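Local structure of tail spike protein (Acinetobacter phage vB_AbaP_AS12, 6EU4) at residues K382-N393 against F415-P426; Y444-D452 against Y460-G468. The protein serves as the trimeric tailspike of a bacteriophage and probably recognises, and may degrade, the capsular polysaccharide of its Acinetobacter baumannii host. All coordinates share one frame; numbering follows the deposited sequence. Where two conformers were deposited one is given.

Interaction 1. Residues K382-N393 against F415-P426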
ATOM      1  N   LYS A 382       9.143   5.956   7.711  1.00 10.32           N
ATOM      2  CA  LYS A 382       8.089   5.474   8.598  1.00 10.78           C
ATOM      3  C   LYS A 382       8.027   3.960   8.558  1.00 13.30           C
ATOM      4  O   LYS A 382       7.997   3.365   7.475  1.00 13.39           O
ATOM      5  CB  LYS A 382       6.722   6.032   8.209  1.00 13.34           C
ATOM      6  CG  LYS A 382       5.615   5.500   9.097  1.00 17.39           C
ATOM      7  CD  LYS A 382       4.322   6.207   8.776  1.00 23.02           C
ATOM      8  CE  LYS A 382       3.193   5.805   9.733  1.00 27.96           C
ATOM      9  NZ  LYS A 382       1.859   6.305   9.253  1.00 31.92           N
ATOM     10  N   LEU A 383       7.968   3.348   9.742  1.00 12.02           N
ATOM     11  CA  LEU A 383       7.728   1.915   9.878  1.00 10.59           C
ATOM     12  C   LEU A 383       6.267   1.743  10.261  1.00 11.33           C
ATOM     13  O   LEU A 383       5.872   2.045  11.392  1.00 11.81           O
ATOM     14  CB  LEU A 383       8.652   1.291  10.919  1.00  9.94           C
ATOM     15  CG  LEU A 383      10.144   1.655  10.785  1.00 11.72           C
ATOM     16  CD1 LEU A 383      10.964   0.892  11.782  1.00 12.19           C
ATOM     17  CD2 LEU A 383      10.661   1.406   9.390  1.00 13.43           C
ATOM     18  N   THR A 384       5.466   1.311   9.295  1.00 10.82           N
ATOM     19  CA  THR A 384       4.043   1.043   9.484  1.00 12.29           C
ATOM     20  C   THR A 384       3.916  -0.446   9.764  1.00 12.36           C
ATOM     21  O   THR A 384       3.933  -1.259   8.845  1.00 11.32           O
ATOM     22  CB  THR A 384       3.250   1.448   8.246  1.00 19.12           C
ATOM     23  OG1 THR A 384       3.468   2.846   7.986  1.00 19.35           O
ATOM     24  CG2 THR A 384       1.766   1.204   8.445  1.00 20.20           C
ATOM     25  N   GLY A 385       3.780  -0.793  11.034  1.00 11.58           N
ATOM     26  CA  GLY A 385       3.856  -2.181  11.439  1.00 12.64           C
ATOM     27  C   GLY A 385       5.181  -2.801  11.044  1.00 11.72           C
ATOM     28  O   GLY A 385       6.237  -2.160  11.073  1.00 11.30           O
ATOM     29  N   GLY A 386       5.123  -4.072  10.680  1.00 10.47           N
ATOM     30  CA  GLY A 386       6.308  -4.822  10.339  1.00  9.84           C
ATOM     31  C   GLY A 386       6.941  -5.508  11.537  1.00  9.67           C
ATOM     32  O   GLY A 386       6.642  -5.234  12.707  1.00 11.68           O
ATOM     33  N   SER A 387       7.827  -6.431  11.192  1.00 10.52           N
ATOM     34  CA  SER A 387       8.616  -7.184  12.155  0.50 11.91           C
ATOM     35  C   SER A 387      10.054  -7.184  11.662  1.00 12.64           C
ATOM     36  O   SER A 387      10.325  -7.538  10.508  1.00 12.98           O
ATOM     37  CB  SER A 387       8.097  -8.617  12.324  0.50 13.34           C
ATOM     38  OG  SER A 387       8.244  -9.352  11.136  0.50 17.26           O
ATOM     39  N   PHE A 388      10.967  -6.758  12.525  1.00  9.50           N
ATOM     40  CA  PHE A 388      12.372  -6.560  12.143  1.00 10.03           C
ATOM     41  C   PHE A 388      13.282  -7.389  13.033  1.00 12.21           C
ATOM     42  O   PHE A 388      13.457  -7.079  14.222  1.00 12.91           O
ATOM     43  CB  PHE A 388      12.735  -5.088  12.212  1.00 12.99           C
ATOM     44  CG  PHE A 388      11.996  -4.254  11.208  1.00 12.28           C
ATOM     45  CD1 PHE A 388      10.760  -3.705  11.524  1.00 10.81           C
ATOM     46  CD2 PHE A 388      12.514  -4.058   9.934  1.00 11.42           C
ATOM     47  CE1 PHE A 388      10.077  -2.937  10.599  1.00 11.08           C
ATOM     48  CE2 PHE A 388      11.832  -3.320   9.004  1.00 10.62           C
ATOM     49  CZ  PHE A 388      10.605  -2.762   9.324  1.00 12.05           C
ATOM     50  N   GLY A 389      13.884  -8.410  12.430  1.00 11.04           N
ATOM     51  CA  GLY A 389      14.678  -9.393  13.135  1.00 12.90           C
ATOM     52  C   GLY A 389      16.103  -8.938  13.391  1.00 12.32           C
ATOM     53  O   GLY A 389      17.048  -9.677  13.097  1.00 12.61           O
ATOM     54  N   PHE A 390      16.274  -7.736  13.958  1.00 11.03           N
ATOM     55  CA  PHE A 390      17.595  -7.271  14.361  1.00 10.75           C
ATOM     56  C   PHE A 390      18.045  -8.125  15.546  1.00 13.10           C
ATOM     57  O   PHE A 390      17.373  -8.153  16.582  1.00 13.80           O
ATOM     58  CB  PHE A 390      17.539  -5.795  14.752  1.00 10.83           C
ATOM     59  CG  PHE A 390      17.007  -4.888  13.658  1.00 10.66           C
ATOM     60  CD1 PHE A 390      17.447  -5.014  12.347  1.00 13.43           C
ATOM     61  CD2 PHE A 390      16.081  -3.915  13.955  1.00 12.82           C
ATOM     62  CE1 PHE A 390      16.949  -4.187  11.350  1.00 11.64           C
ATOM     63  CE2 PHE A 390      15.580  -3.086  12.987  1.00 11.95           C
ATOM     64  CZ  PHE A 390      15.991  -3.217  11.677  1.00 11.75           C
ATOM     65  N   ALA A 391      19.160  -8.844  15.392  1.00 10.28           N
ATOM     66  CA  ALA A 391      19.478  -9.914  16.336  1.00 11.53           C
ATOM     67  C   ALA A 391      19.904  -9.390  17.696  1.00 11.50           C
ATOM     68  O   ALA A 391      19.712 -10.092  18.701  1.00 12.17           O
ATOM     69  CB  ALA A 391      20.580 -10.816  15.767  1.00 12.80           C
ATOM     70  N   TYR A 392      20.519  -8.204  17.756  1.00 11.07           N
ATOM     71  CA  TYR A 392      21.307  -7.820  18.923  1.00 10.33           C
ATOM     72  C   TYR A 392      20.890  -6.493  19.554  1.00 12.62           C
ATOM     73  O   TYR A 392      20.721  -5.474  18.875  1.00 12.12           O
ATOM     74  CB  TYR A 392      22.796  -7.717  18.571  1.00 10.68           C
ATOM     75  CG  TYR A 392      23.343  -8.957  17.896  1.00 10.96           C
ATOM     76  CD1 TYR A 392      23.144 -10.224  18.434  1.00 11.99           C
ATOM     77  CD2 TYR A 392      24.005  -8.859  16.691  1.00 11.96           C
ATOM     78  CE1 TYR A 392      23.624 -11.336  17.803  1.00 13.52           C
ATOM     79  CE2 TYR A 392      24.475  -9.962  16.052  1.00 13.18           C
ATOM     80  CZ  TYR A 392      24.281 -11.197  16.598  1.00 13.35           C
ATOM     81  OH  TYR A 392      24.780 -12.292  15.942  1.00 14.72           O
ATOM     82  N   ASN A 393      20.830  -6.504  20.880  1.00 12.01           N
ATOM     83  CA  ASN A 393      20.909  -5.292  21.682  1.00 11.32           C
ATOM     84  C   ASN A 393      22.062  -5.474  22.663  1.00 11.41           C
ATOM     85  O   ASN A 393      22.822  -6.452  22.575  1.00 11.33           O
ATOM     86  CB  ASN A 393      19.560  -4.958  22.345  1.00 12.62           C
ATOM     87  CG  ASN A 393      19.158  -5.939  23.424  1.00 14.12           C
ATOM     88  OD1 ASN A 393      19.987  -6.687  23.964  1.00 14.83           O
ATOM     89  ND2 ASN A 393      17.868  -5.912  23.782  1.00 14.80           N
ATOM     90  N   PHE A 415      11.582  10.412  11.632  1.00 11.03           N
ATOM     91  CA  PHE A 415      11.558   8.959  11.741  1.00 10.05           C
ATOM     92  C   PHE A 415      10.350   8.580  12.584  1.00 11.80           C
ATOM     93  O   PHE A 415      10.180   9.104  13.689  1.00 12.29           O
ATOM     94  CB  PHE A 415      12.851   8.448  12.394  1.00 11.80           C
ATOM     95  CG  PHE A 415      12.929   6.953  12.558  1.00 11.30           C
ATOM     96  CD1 PHE A 415      12.900   6.106  11.453  1.00 12.16           C
ATOM     97  CD2 PHE A 415      13.087   6.393  13.817  1.00 10.76           C
ATOM     98  CE1 PHE A 415      13.022   4.727  11.606  1.00 11.64           C
ATOM     99  CE2 PHE A 415      13.197   5.019  13.972  1.00 11.25           C
ATOM    100  CZ  PHE A 415      13.157   4.185  12.870  1.00 10.92           C
ATOM    101  N   GLU A 416       9.524   7.671  12.073  1.00 11.26           N
ATOM    102  CA  GLU A 416       8.267   7.298  12.712  1.00 10.18           C
ATOM    103  C   GLU A 416       8.226   5.783  12.869  1.00 12.62           C
ATOM    104  O   GLU A 416       8.516   5.055  11.919  1.00 12.39           O
ATOM    105  CB  GLU A 416       7.062   7.798  11.893  1.00 13.73           C
ATOM    106  CG  GLU A 416       7.020   9.330  11.751  1.00 18.29           C
ATOM    107  CD  GLU A 416       6.103   9.849  10.620  1.00 22.88           C
ATOM    108  OE1 GLU A 416       5.924   9.173   9.590  1.00 25.70           O
ATOM    109  OE2 GLU A 416       5.575  10.961  10.758  1.00 25.08           O
ATOM    110  N   VAL A 417       7.887   5.314  14.071  1.00 12.95           N
ATOM    111  CA  VAL A 417       7.750   3.886  14.368  1.00 11.89           C
ATOM    112  C   VAL A 417       6.380   3.652  14.977  1.00 13.52           C
ATOM    113  O   VAL A 417       6.091   4.160  16.066  1.00 12.49           O
ATOM    114  CB  VAL A 417       8.842   3.368  15.323  1.00 12.17           C
ATOM    115  CG1 VAL A 417       8.670   1.850  15.574  1.00 12.59           C
ATOM    116  CG2 VAL A 417      10.236   3.647  14.791  1.00 14.15           C
ATOM    117  N   SER A 418       5.553   2.869  14.293  1.00 10.25           N
ATOM    118  CA  SER A 418       4.203   2.583  14.762  1.00 11.90           C
ATOM    119  C   SER A 418       4.225   1.724  16.028  1.00  9.69           C
ATOM    120  O   SER A 418       5.200   1.021  16.296  1.00 11.15           O
ATOM    121  CB  SER A 418       3.412   1.861  13.667  1.00 12.81           C
ATOM    122  OG  SER A 418       3.837   0.507  13.559  1.00 12.97           O
ATOM    123  N   PRO A 419       3.128   1.733  16.808  1.00 12.12           N
ATOM    124  CA  PRO A 419       3.077   0.893  18.018  1.00 13.52           C
ATOM    125  C   PRO A 419       3.030  -0.598  17.735  1.00 14.63           C
ATOM    126  O   PRO A 419       3.356  -1.382  18.633  1.00 16.83           O
ATOM    127  CB  PRO A 419       1.787   1.353  18.729  1.00 14.20           C
ATOM    128  CG  PRO A 419       0.957   1.941  17.675  1.00 14.73           C
ATOM    129  CD  PRO A 419       1.935   2.578  16.685  1.00 14.21           C
ATOM    130  N   GLU A 420       2.656  -1.010  16.529  1.00 13.50           N
ATOM    131  CA  GLU A 420       2.558  -2.427  16.213  1.00 13.95           C
ATOM    132  C   GLU A 420       3.797  -2.958  15.491  1.00 12.77           C
ATOM    133  O   GLU A 420       3.860  -4.160  15.205  1.00 14.18           O
ATOM    134  CB  GLU A 420       1.290  -2.707  15.404  1.00 16.76           C
ATOM    135  CG  GLU A 420       1.229  -2.218  13.986  1.00 20.15           C
ATOM    136  CD  GLU A 420       0.912  -0.705  13.812  1.00 21.59           C
ATOM    137  OE1 GLU A 420       0.689   0.043  14.806  1.00 21.32           O
ATOM    138  OE2 GLU A 420       0.855  -0.266  12.639  1.00 24.34           O
ATOM    139  N   THR A 421       4.799  -2.109  15.244  1.00 10.50           N
ATOM    140  CA  THR A 421       6.076  -2.593  14.736  1.00  9.67           C
ATOM    141  C   THR A 421       6.726  -3.436  15.821  1.00 10.11           C
ATOM    142  O   THR A 421       6.730  -3.059  16.995  1.00 13.00           O
ATOM    143  CB  THR A 421       6.994  -1.421  14.359  1.00 10.14           C
ATOM    144  OG1 THR A 421       6.348  -0.582  13.381  1.00 11.52           O
ATOM    145  CG2 THR A 421       8.328  -1.939  13.801  1.00 11.59           C
ATOM    146  N   THR A 422       7.258  -4.594  15.449  1.00  9.39           N
ATOM    147  CA  THR A 422       7.940  -5.444  16.411  1.00 11.12           C
ATOM    148  C   THR A 422       9.372  -5.713  15.984  1.00 12.20           C
ATOM    149  O   THR A 422       9.742  -5.588  14.807  1.00 12.23           O
ATOM    150  CB  THR A 422       7.209  -6.776  16.598  1.00 12.62           C
ATOM    151  OG1 THR A 422       6.994  -7.394  15.311  1.00 12.91           O
ATOM    152  CG2 THR A 422       5.870  -6.535  17.319  1.00 15.61           C
ATOM    153  N   PHE A 423      10.170  -6.069  16.997  1.00 13.04           N
ATOM    154  CA  PHE A 423      11.596  -6.314  16.866  1.00 13.61           C
ATOM    155  C   PHE A 423      11.945  -7.613  17.571  1.00 13.39           C
ATOM    156  O   PHE A 423      11.325  -7.978  18.574  1.00 14.06           O
ATOM    157  CB  PHE A 423      12.402  -5.167  17.471  1.00 13.24           C
ATOM    158  CG  PHE A 423      12.052  -3.837  16.891  1.00 11.47           C
ATOM    159  CD1 PHE A 423      12.630  -3.419  15.710  1.00 11.20           C
ATOM    160  CD2 PHE A 423      11.104  -3.029  17.494  1.00 14.48           C
ATOM    161  CE1 PHE A 423      12.268  -2.231  15.123  1.00 13.44           C
ATOM    162  CE2 PHE A 423      10.757  -1.810  16.926  1.00 13.80           C
ATOM    163  CZ  PHE A 423      11.349  -1.414  15.741  1.00 14.10           C
ATOM    164  N   ALA A 424      12.978  -8.292  17.061  1.00 13.57           N
ATOM    165  CA  ALA A 424      13.348  -9.593  17.606  1.00 14.53           C
ATOM    166  C   ALA A 424      13.775  -9.488  19.064  1.00 13.73           C
ATOM    167  O   ALA A 424      13.493 -10.395  19.859  1.00 13.16           O
ATOM    168  CB  ALA A 424      14.468 -10.231  16.775  1.00 15.84           C
ATOM    169  N   VAL A 425      14.468  -8.409  19.426  1.00 11.70           N
ATOM    170  CA  VAL A 425      14.863  -8.157  20.809  1.00 11.47           C
ATOM    171  C   VAL A 425      14.502  -6.721  21.157  1.00 13.96           C
ATOM    172  O   VAL A 425      14.360  -5.865  20.271  1.00 15.44           O
ATOM    173  CB  VAL A 425      16.367  -8.427  21.036  1.00 15.89           C
ATOM    174  CG1 VAL A 425      16.689  -9.859  20.681  1.00 17.05           C
ATOM    175  CG2 VAL A 425      17.263  -7.505  20.219  1.00 15.39           C
ATOM    176  N   PRO A 426      14.372  -6.423  22.442  1.00 14.09           N
ATOM    177  CA  PRO A 426      13.831  -5.124  22.859  1.00 18.49           C
ATOM    178  C   PRO A 426      14.708  -3.938  22.489  1.00 16.59           C
ATOM    179  O   PRO A 426      15.937  -3.979  22.604  1.00 15.28           O
ATOM    180  CB  PRO A 426      13.743  -5.264  24.384  1.00 22.88           C
ATOM    181  CG  PRO A 426      13.728  -6.712  24.665  1.00 22.41           C
ATOM    182  CD  PRO A 426      14.481  -7.377  23.574  1.00 19.55           C
TER
HETATM  183  O   HOH W   1      15.491  -6.438  17.492  1.00 18.57           O

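Interaction 2. Residues Y444-D452 against Y460-G468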
ATOM      1  N   TYR A 444      18.293   7.578  18.206  1.00 16.64           N
ATOM      2  CA  TYR A 444      19.099   8.749  18.526  1.00 16.65           C
ATOM      3  C   TYR A 444      18.842   9.820  17.480  1.00 16.43           C
ATOM      4  O   TYR A 444      18.918   9.538  16.284  1.00 16.81           O
ATOM      5  CB  TYR A 444      20.575   8.374  18.550  1.00 17.57           C
ATOM      6  CG  TYR A 444      20.807   7.282  19.566  1.00 17.91           C
ATOM      7  CD1 TYR A 444      20.745   7.571  20.928  1.00 20.35           C
ATOM      8  CD2 TYR A 444      21.011   5.972  19.182  1.00 18.54           C
ATOM      9  CE1 TYR A 444      20.928   6.574  21.888  1.00 18.14           C
ATOM     10  CE2 TYR A 444      21.192   4.973  20.123  1.00 18.95           C
ATOM     11  CZ  TYR A 444      21.135   5.280  21.472  1.00 18.72           C
ATOM     12  OH  TYR A 444      21.312   4.270  22.399  1.00 19.36           O
ATOM     13  N   TYR A 445      18.600  11.048  17.928  1.00 15.95           N
ATOM     14  CA  TYR A 445      18.244  12.101  16.983  1.00 16.29           C
ATOM     15  C   TYR A 445      18.858  13.418  17.418  1.00 17.89           C
ATOM     16  O   TYR A 445      19.175  13.618  18.590  1.00 17.34           O
ATOM     17  CB  TYR A 445      16.733  12.219  16.829  1.00 15.12           C
ATOM     18  CG  TYR A 445      15.955  12.533  18.099  1.00 14.70           C
ATOM     19  CD1 TYR A 445      15.618  11.525  18.998  1.00 15.66           C
ATOM     20  CD2 TYR A 445      15.523  13.819  18.372  1.00 14.00           C
ATOM     21  CE1 TYR A 445      14.913  11.796  20.139  1.00 13.86           C
ATOM     22  CE2 TYR A 445      14.803  14.106  19.524  1.00 13.63           C
ATOM     23  CZ  TYR A 445      14.497  13.082  20.403  1.00 14.81           C
ATOM     24  OH  TYR A 445      13.796  13.372  21.542  1.00 17.10           O
ATOM     25  N   THR A 446      19.068  14.302  16.447  1.00 16.97           N
ATOM     26  CA  THR A 446      19.656  15.602  16.747  1.00 16.64           C
ATOM     27  C   THR A 446      18.588  16.636  17.076  1.00 16.69           C
ATOM     28  O   THR A 446      17.389  16.422  16.906  1.00 17.35           O
ATOM     29  CB  THR A 446      20.503  16.089  15.571  1.00 18.90           C
ATOM     30  OG1 THR A 446      19.639  16.323  14.451  1.00 19.43           O
ATOM     31  CG2 THR A 446      21.563  15.052  15.179  1.00 19.53           C
ATOM     32  N   THR A 447      19.050  17.808  17.540  1.00 17.33           N
ATOM     33  CA  THR A 447      18.114  18.873  17.867  1.00 20.55           C
ATOM     34  C   THR A 447      17.401  19.429  16.637  1.00 21.87           C
ATOM     35  O   THR A 447      16.403  20.132  16.789  1.00 27.54           O
ATOM     36  CB  THR A 447      18.825  20.019  18.613  1.00 23.68           C
ATOM     37  OG1 THR A 447      19.965  20.433  17.876  1.00 24.13           O
ATOM     38  CG2 THR A 447      19.279  19.567  19.968  1.00 27.05           C
ATOM     39  N   ASN A 448      17.940  19.143  15.453  0.50 17.52           N
ATOM     40  CA  ASN A 448      17.347  19.467  14.167  0.50 19.20           C
ATOM     41  C   ASN A 448      16.876  18.172  13.527  0.50 19.94           C
ATOM     42  O   ASN A 448      17.398  17.747  12.491  0.50 21.79           O
ATOM     43  CB  ASN A 448      18.352  20.191  13.275  0.50 22.68           C
ATOM     44  CG  ASN A 448      17.761  20.598  11.940  0.50 24.33           C
ATOM     45  OD1 ASN A 448      16.563  20.832  11.826  0.50 23.64           O
ATOM     46  ND2 ASN A 448      18.608  20.684  10.923  0.50 27.63           N
ATOM     47  N   ALA A 449      15.974  17.486  14.214  1.00 17.73           N
ATOM     48  CA  ALA A 449      15.322  16.308  13.664  1.00 16.61           C
ATOM     49  C   ALA A 449      14.035  16.109  14.443  1.00 14.54           C
ATOM     50  O   ALA A 449      13.813  16.725  15.488  1.00 14.07           O
ATOM     51  CB  ALA A 449      16.215  15.068  13.770  1.00 15.63           C
ATOM     52  N   SER A 450      13.183  15.240  13.911  1.00 14.49           N
ATOM     53  CA  SER A 450      11.910  14.915  14.526  1.00 13.90           C
ATOM     54  C   SER A 450      11.736  13.405  14.606  1.00 13.93           C
ATOM     55  O   SER A 450      12.170  12.666  13.721  1.00 14.46           O
ATOM     56  CB  SER A 450      10.743  15.515  13.739  1.00 15.74           C
ATOM     57  OG  SER A 450      10.798  16.957  13.773  1.00 14.56           O
ATOM     58  N   VAL A 451      11.059  12.970  15.670  1.00 13.43           N
ATOM     59  CA  VAL A 451      10.741  11.561  15.869  1.00 13.49           C
ATOM     60  C   VAL A 451       9.315  11.429  16.380  1.00 14.71           C
ATOM     61  O   VAL A 451       8.804  12.284  17.109  1.00 15.39           O
ATOM     62  CB  VAL A 451      11.710  10.865  16.848  1.00 16.43           C
ATOM     63  CG1 VAL A 451      13.139  10.850  16.290  1.00 17.21           C
ATOM     64  CG2 VAL A 451      11.688  11.540  18.209  1.00 16.74           C
ATOM     65  N   ASP A 452       8.678  10.319  15.992  1.00 15.24           N
ATOM     66  CA  ASP A 452       7.367   9.919  16.517  1.00 16.07           C
ATOM     67  C   ASP A 452       7.454   8.404  16.571  1.00 15.63           C
ATOM     68  O   ASP A 452       7.179   7.725  15.584  1.00 15.46           O
ATOM     69  CB  ASP A 452       6.212  10.409  15.659  1.00 19.94           C
ATOM     70  CG  ASP A 452       4.858  10.019  16.216  1.00 23.85           C
ATOM     71  OD1 ASP A 452       4.810   9.238  17.184  1.00 21.53           O
ATOM     72  OD2 ASP A 452       3.836  10.486  15.663  1.00 26.28           O
ATOM     73  N   TYR A 460       7.046   8.439  21.872  1.00 14.34           N
ATOM     74  CA  TYR A 460       7.883   9.622  22.015  1.00 13.72           C
ATOM     75  C   TYR A 460       7.744  10.475  20.768  1.00 16.24           C
ATOM     76  O   TYR A 460       8.006  10.004  19.656  1.00 17.86           O
ATOM     77  CB  TYR A 460       9.341   9.222  22.235  1.00 15.22           C
ATOM     78  CG  TYR A 460       9.540   8.490  23.532  1.00 17.04           C
ATOM     79  CD1 TYR A 460       9.397   7.097  23.609  1.00 18.20           C
ATOM     80  CD2 TYR A 460       9.835   9.191  24.698  1.00 19.35           C
ATOM     81  CE1 TYR A 460       9.565   6.433  24.806  1.00 18.15           C
ATOM     82  CE2 TYR A 460      10.007   8.532  25.898  1.00 18.47           C
ATOM     83  CZ  TYR A 460       9.860   7.157  25.945  1.00 19.80           C
ATOM     84  OH  TYR A 460      10.028   6.533  27.145  1.00 19.81           O
ATOM     85  N   GLN A 461       7.339  11.726  20.955  1.00 14.09           N
ATOM     86  CA  GLN A 461       7.258  12.706  19.884  1.00 14.89           C
ATOM     87  C   GLN A 461       8.138  13.903  20.235  1.00 15.16           C
ATOM     88  O   GLN A 461       8.024  14.467  21.335  1.00 15.05           O
ATOM     89  CB  GLN A 461       5.808  13.163  19.665  1.00 15.88           C
ATOM     90  CG  GLN A 461       4.853  12.056  19.252  1.00 18.41           C
ATOM     91  CD  GLN A 461       3.424  12.544  19.104  1.00 21.23           C
ATOM     92  OE1 GLN A 461       2.880  13.172  20.004  1.00 23.28           O
ATOM     93  NE2 GLN A 461       2.817  12.265  17.965  1.00 21.65           N
ATOM     94  N   ASP A 462       9.000  14.300  19.302  1.00 15.15           N
ATOM     95  CA  ASP A 462       9.872  15.446  19.531  1.00 14.09           C
ATOM     96  C   ASP A 462      10.249  16.061  18.190  1.00 14.09           C
ATOM     97  O   ASP A 462      10.252  15.394  17.159  1.00 14.75           O
ATOM     98  CB  ASP A 462      11.118  15.003  20.300  1.00 14.86           C
ATOM     99  CG  ASP A 462      11.817  16.140  21.037  1.00 17.12           C
ATOM    100  OD1 ASP A 462      11.354  17.295  20.983  1.00 15.81           O
ATOM    101  OD2 ASP A 462      12.846  15.855  21.688  1.00 18.14           O
ATOM    102  N   GLY A 463      10.588  17.343  18.211  1.00 14.47           N
ATOM    103  CA  GLY A 463      11.108  18.000  17.030  1.00 15.83           C
ATOM    104  C   GLY A 463      10.096  18.965  16.431  1.00 17.39           C
ATOM    105  O   GLY A 463       8.936  19.042  16.840  1.00 16.54           O
ATOM    106  N   ALA A 464      10.569  19.707  15.427  1.00 18.57           N
ATOM    107  CA  ALA A 464       9.757  20.788  14.864  1.00 19.83           C
ATOM    108  C   ALA A 464       8.482  20.289  14.184  1.00 19.19           C
ATOM    109  O   ALA A 464       7.521  21.060  14.057  1.00 20.44           O
ATOM    110  CB  ALA A 464      10.576  21.599  13.868  1.00 24.30           C
ATOM    111  N   LYS A 465       8.452  19.048  13.721  1.00 16.40           N
ATOM    112  CA  LYS A 465       7.238  18.529  13.100  1.00 16.31           C
ATOM    113  C   LYS A 465       6.178  18.162  14.129  1.00 17.71           C
ATOM    114  O   LYS A 465       5.033  17.884  13.752  1.00 17.58           O
ATOM    115  CB  LYS A 465       7.583  17.326  12.236  1.00 19.99           C
ATOM    116  CG  LYS A 465       8.456  17.718  11.030  1.00 24.79           C
ATOM    117  CD  LYS A 465       8.551  16.644  10.012  1.00 29.96           C
ATOM    118  CE  LYS A 465       9.458  17.098   8.858  1.00 34.28           C
ATOM    119  NZ  LYS A 465       8.919  18.303   8.154  1.00 35.30           N
ATOM    120  N   PHE A 466       6.526  18.177  15.418  1.00 16.76           N
ATOM    121  CA  PHE A 466       5.624  17.783  16.494  1.00 15.91           C
ATOM    122  C   PHE A 466       5.668  18.868  17.561  1.00 16.57           C
ATOM    123  O   PHE A 466       6.137  18.668  18.689  1.00 16.52           O
ATOM    124  CB  PHE A 466       6.010  16.422  17.046  1.00 15.41           C
ATOM    125  CG  PHE A 466       6.004  15.347  16.015  1.00 17.05           C
ATOM    126  CD1 PHE A 466       4.807  14.792  15.592  1.00 18.46           C
ATOM    127  CD2 PHE A 466       7.171  14.904  15.439  1.00 16.30           C
ATOM    128  CE1 PHE A 466       4.787  13.818  14.646  1.00 17.06           C
ATOM    129  CE2 PHE A 466       7.146  13.932  14.477  1.00 17.08           C
ATOM    130  CZ  PHE A 466       5.952  13.395  14.073  1.00 18.07           C
ATOM    131  N   SER A 467       5.177  20.047  17.199  1.00 17.83           N
ATOM    132  CA  SER A 467       5.219  21.205  18.083  0.50 18.32           C
ATOM    133  C   SER A 467       4.034  21.263  19.031  1.00 18.04           C
ATOM    134  O   SER A 467       4.167  21.749  20.158  1.00 16.17           O
ATOM    135  CB  SER A 467       5.250  22.494  17.260  0.50 20.19           C
ATOM    136  OG  SER A 467       5.142  23.633  18.097  0.50 20.97           O
ATOM    137  N   GLY A 468       2.874  20.794  18.592  1.00 16.95           N
ATOM    138  CA  GLY A 468       1.699  20.909  19.438  1.00 13.80           C
ATOM    139  C   GLY A 468       0.581  20.017  18.947  1.00 15.52           C
ATOM    140  O   GLY A 468       0.629  19.456  17.848  1.00 13.96           O
TER
HETATM  141  O   HOH W   2      13.414  19.691  14.973  1.00 18.11           O

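Interaction 1. Residues K382-N393 against F415-P426
K382 and L383 lie beside E416 and V417 as parallel strands whose short axes come within 4.7 Å and run 15° apart. A second parallel ladder pairs S387 with T422 and F388 with F423; between the two the register slips by one residue, because the two chains turn the corner differently, G385-G386 against the type I turn S418-T421. Backbone bonds continue on both sides of it, from L383 N to E416 O (2.8 Å) and from F388 N to T422 O (2.8 Å).

At the corner, side chains replace the missing ladder bonds. G385 N donates to S418 OG (2.8 Å), which in turn donates to T421 OG1 (2.7 Å), and T421 OG1 donates to G385 O from above the carbonyl plane. This chain of bonds thus clasps both ends of the G385 residue. T421 CG2, anti to its own backbone N (OG1 at chi1 -58°), reaches the edge of the F388 ring.

Toward the inside, L383 CD1 meets F415 CZ and V417 CG2, the leucine and valine lying side by side. Farther along, F423 CD1 comes 3.9 Å from F390 CD2, which sits at the edge of the F423 ring, and equally close to F388 CB. On the opposite face, which meets the neighbouring subunits, K382 touches E416 OE1 through its methylenes, while E416 OE2 lies close to E420 of the third subunit; the T422 hydroxyl bonds to K380 of the second.

At the far end N393 ND2 points in its amide plane onto a lone pair of P426 O (3.0 Å, N-H...O 173°), and a water bridges F390 O to V425 N. Stacked parallel strands with in-register aromatic and aliphatic side chains inside the coil are the signature of a right-handed parallel beta-helix, the fold common among phage tailspikes.

Interaction 2. Residues Y444-D452 against Y460-G468
In the hairpin of strands 450-455 and 458-462 the first strand continues the parallel stack and the second folds back antiparallel on it; S450-D452 meets Y460-D462 near its open end. V451 and D462 form a hydrogen-bonded pair, with V451 N to D462 O and D462 N to V451 O both 3.0 Å; D452 and Q461 are the adjacent non-hydrogen-bonded pair.

On the face of V451 and D462, Y445 comes across with its hydroxyl donating to D462 OD2 (2.7 Å). The bond uses the anti lone pair of OD2, and OD2 itself sits at the ring edge, in its plane, the ring and carboxylate planes being turned 84° to each other. V451 CG2 covers one face of the same ring, 3.7 Å above its plane.

The other face carries D452 and Q461 side by side. Q461 NE2 donates to D452 OD2 (3.1 Å) within its own amide plane but from above the carboxylate, whose main partner is R459, salt-bridged through OD1. D452 CB presses on F466 CZ at 3.4 Å, and S450 CB meets the edge of that ring. S450 OG, beside its backbone N (chi1 -65°), accepts a straight bond from K465 N (3.1 Å, 170°) in the turn G463-F466, while a water links A449 O to A464 N.

D462 thus takes a bond from a neutral phenol, whereas D452 is held chiefly by the R459 salt bridge, with the Q461 amide as a second donor. The salt bridge would be expected to favour the charged form of D452, while the proximity of D472 of the second subunit could oppose it at D462.

Overall arrangement
Followed from the N terminus, the chain lays down 382-393, loops through strand 405-409 and returns as 415-426, so interaction 1 closes one circuit of the coil. It then passes through strand 430-432 and enters 444-452 along strand 443-445; interaction 2 closes the short loop from there to 460-468. The two contacts are in series, neither nested nor crossing, with centres about 19 Å apart. Strand 414-417 joins them: V417 N lies 2.9 Å from D452 O and F415 O lies 3.0 Å from D452 N, both probable hydrogen bonds. Strand 450-455 thus continues the stacked parallel strands, and 458-462 carries them on into a parallel ladder with the second subunit.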